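Local coordinates for protein uroporphyrinogen-III C-methyltransferase (Pseudomonas denitrificans, PDB 1S4D) that catalyses the two successive S-adenosylmethionine-dependent methylations, at C-2 and C-7, that turn uroporphyrinogen III into precorrin-2 on the way to cobalamin and siroheme, at residues W170-I180 with I192-R201. Sequence-based numbering, arbitrary orientation.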
# COMPACT_ATOMS: atom_id res chain seq x y z
N TRP B 170 7.94 13.46 17.34
CA TRP B 170 6.60 13.01 17.69
C TRP B 170 5.53 14.12 17.69
O TRP B 170 4.36 13.85 17.49
CB TRP B 170 6.62 12.14 18.97
CG TRP B 170 7.15 10.73 18.68
CD1 TRP B 170 8.42 10.28 18.92
CD2 TRP B 170 6.43 9.62 18.08
NE1 TRP B 170 8.55 8.97 18.50
CE2 TRP B 170 7.35 8.54 17.99
CE3 TRP B 170 5.12 9.42 17.64
CZ2 TRP B 170 6.99 7.29 17.46
CZ3 TRP B 170 4.76 8.16 17.12
CH2 TRP B 170 5.70 7.11 17.04
N GLN B 171 5.93 15.37 17.88
CA GLN B 171 4.97 16.47 17.90
C GLN B 171 4.48 16.83 16.48
O GLN B 171 3.27 17.00 16.24
CB GLN B 171 5.59 17.66 18.60
CG GLN B 171 5.03 18.99 18.19
CD GLN B 171 4.09 19.55 19.22
OE1 GLN B 171 3.06 18.93 19.54
NE2 GLN B 171 4.43 20.73 19.76
N GLY B 172 5.42 16.93 15.54
CA GLY B 172 5.09 17.04 14.13
C GLY B 172 4.18 15.92 13.66
O GLY B 172 3.20 16.14 12.94
N ILE B 173 4.50 14.70 14.08
CA ILE B 173 3.71 13.54 13.74
C ILE B 173 2.32 13.64 14.32
O ILE B 173 1.35 13.31 13.63
CB ILE B 173 4.46 12.23 14.12
CG1 ILE B 173 5.10 11.65 12.85
CG2 ILE B 173 3.53 11.19 14.71
CD1 ILE B 173 6.45 11.26 12.99
N ALA B 174 2.21 14.14 15.55
CA ALA B 174 0.91 14.42 16.18
C ALA B 174 0.02 15.44 15.44
O ALA B 174 -1.19 15.19 15.29
CB ALA B 174 1.09 14.83 17.62
N SER B 175 0.60 16.57 14.98
CA SER B 175 -0.16 17.60 14.24
C SER B 175 -0.35 17.33 12.75
O SER B 175 -1.29 17.84 12.15
CB SER B 175 0.49 18.98 14.34
OG SER B 175 1.31 19.08 15.47
N GLY B 176 0.57 16.58 12.15
CA GLY B 176 0.57 16.35 10.72
C GLY B 176 -0.67 15.71 10.12
O GLY B 176 -1.16 16.21 9.12
N SER B 177 -1.15 14.61 10.69
CA SER B 177 -2.35 13.94 10.17
C SER B 177 -3.29 13.54 11.30
O SER B 177 -2.84 13.18 12.38
CB SER B 177 -2.02 12.67 9.42
OG SER B 177 -0.80 12.75 8.75
N PRO B 178 -4.60 13.62 11.02
CA PRO B 178 -5.57 13.14 11.99
C PRO B 178 -5.35 11.64 12.15
O PRO B 178 -5.13 11.28 13.33
CB PRO B 178 -6.92 13.52 11.40
CG PRO B 178 -6.69 14.02 10.11
CD PRO B 178 -5.23 14.17 9.82
N VAL B 179 -5.13 10.85 11.10
CA VAL B 179 -4.83 9.41 11.27
C VAL B 179 -3.35 9.04 11.27
O VAL B 179 -2.59 9.55 10.45
CB VAL B 179 -5.59 8.57 10.22
CG1 VAL B 179 -5.23 7.08 10.33
CG2 VAL B 179 -7.11 8.80 10.40
N ILE B 180 -2.91 8.20 12.23
CA ILE B 180 -1.54 7.69 12.26
C ILE B 180 -1.62 6.18 12.18
O ILE B 180 -2.43 5.57 12.88
CB ILE B 180 -0.78 8.04 13.58
CG1 ILE B 180 -1.04 9.49 14.06
CG2 ILE B 180 0.70 7.73 13.45
CD1 ILE B 180 -0.40 10.50 13.26
N ILE B 192 5.52 5.32 22.82
CA ILE B 192 4.97 5.94 21.63
C ILE B 192 3.69 6.67 21.95
O ILE B 192 3.51 7.85 21.67
CB ILE B 192 4.71 4.90 20.57
CG1 ILE B 192 6.04 4.43 19.98
CG2 ILE B 192 3.77 5.45 19.48
CD1 ILE B 192 5.97 3.06 19.41
N THR B 193 2.79 5.96 22.61
CA THR B 193 1.52 6.50 23.00
C THR B 193 1.66 7.69 23.93
O THR B 193 0.88 8.65 23.87
CB THR B 193 0.73 5.36 23.60
OG1 THR B 193 -0.41 5.12 22.77
CG2 THR B 193 0.20 5.68 24.93
N ALA B 194 2.67 7.69 24.79
CA ALA B 194 2.91 8.88 25.60
C ALA B 194 3.49 10.05 24.74
O ALA B 194 3.19 11.23 25.01
CB ALA B 194 3.79 8.55 26.80
N ASN B 195 4.30 9.72 23.72
CA ASN B 195 4.83 10.75 22.83
C ASN B 195 3.68 11.50 22.19
O ASN B 195 3.60 12.73 22.25
CB ASN B 195 5.73 10.17 21.74
CG ASN B 195 7.12 9.75 22.25
OD1 ASN B 195 7.80 8.94 21.59
ND2 ASN B 195 7.56 10.28 23.37
N LEU B 196 2.76 10.75 21.62
CA LEU B 196 1.61 11.32 20.95
C LEU B 196 0.79 12.19 21.89
O LEU B 196 0.35 13.28 21.50
CB LEU B 196 0.76 10.19 20.39
CG LEU B 196 0.75 9.75 18.93
CD1 LEU B 196 1.89 10.37 18.06
CD2 LEU B 196 0.67 8.22 18.81
N ILE B 197 0.55 11.72 23.11
CA ILE B 197 -0.22 12.52 24.08
C ILE B 197 0.52 13.82 24.47
O ILE B 197 -0.10 14.87 24.65
CB ILE B 197 -0.63 11.67 25.36
CG1 ILE B 197 -1.60 10.53 24.99
CG2 ILE B 197 -1.20 12.58 26.50
CD1 ILE B 197 -1.79 9.45 26.06
N ALA B 198 1.85 13.75 24.62
CA ALA B 198 2.66 14.94 24.92
C ALA B 198 2.57 15.90 23.72
O ALA B 198 2.69 17.12 23.87
CB ALA B 198 4.11 14.55 25.21
N GLY B 199 2.32 15.31 22.55
CA GLY B 199 2.19 16.05 21.32
C GLY B 199 0.83 16.66 21.05
O GLY B 199 0.62 17.23 20.00
N GLY B 200 -0.11 16.53 21.97
CA GLY B 200 -1.37 17.24 21.81
C GLY B 200 -2.57 16.39 21.44
O GLY B 200 -3.72 16.85 21.40
N ARG B 201 -2.28 15.13 21.15
CA ARG B 201 -3.30 14.13 20.91
C ARG B 201 -4.14 13.92 22.18
O ARG B 201 -3.63 14.03 23.30
CB ARG B 201 -2.57 12.86 20.55
CG ARG B 201 -2.19 12.79 19.10
CD ARG B 201 -3.40 12.94 18.20
NE ARG B 201 -2.97 13.28 16.88
CZ ARG B 201 -3.45 12.72 15.79
NH1 ARG B 201 -2.96 13.10 14.62
NH2 ARG B 201 -4.41 11.80 15.86
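Arg201 reaches back from the end of one helix to the carbonyls of Ala174, in helix 170-176, and of Pro178, in the loop after it. Its NE donates to Ala174 O at 3.1 Å, and NH2 to Pro178 O at 2.7 Å with an N-H...O angle of 156°. Both oxygens lie close to the guanidinium plane, which fixes the group's rotation, with Ile180 CG1 over one face. A bend at chi2 (-57°) turns the arginine chain toward these carbonyls, and Glu205 adds a salt bridge to NH2.

Farther along, Asn195 lies over the indole of Trp170: its CB makes a CH-pi contact 3.8 Å from the centroid of the five-membered ring, while OD1 lies above the same face, shifted toward the rim at CD1 and NE1. Leu196 CD1 comes in at the indole edge, 3.4 Å from Trp170 CE3, and Ile192 CG2 touches Trp170 CH2 at 3.5 Å. With the indole cut back to an alanine here, Leu196 and Ile192 would probably face a gap and Asn195 CB would lose its aromatic partner.

Helix 170-176 is the connection of a beta-alpha-beta crossover between parallel neighbours 151-156 and 179-183; helix 189-198 follows. Segments 170-176 and 192-198 cross at -69°, axes 8.4 Å apart. A CB at Gly199 would probably collide with Ala174 CB, consistent with the close backbone approach there. Gly200 closes the second helix with a Schellman motif, from which Arg201 sets out. Trp170 also touches Leu155 of strand 151-156, and Leu196 touches Leu225 of helix 225-235.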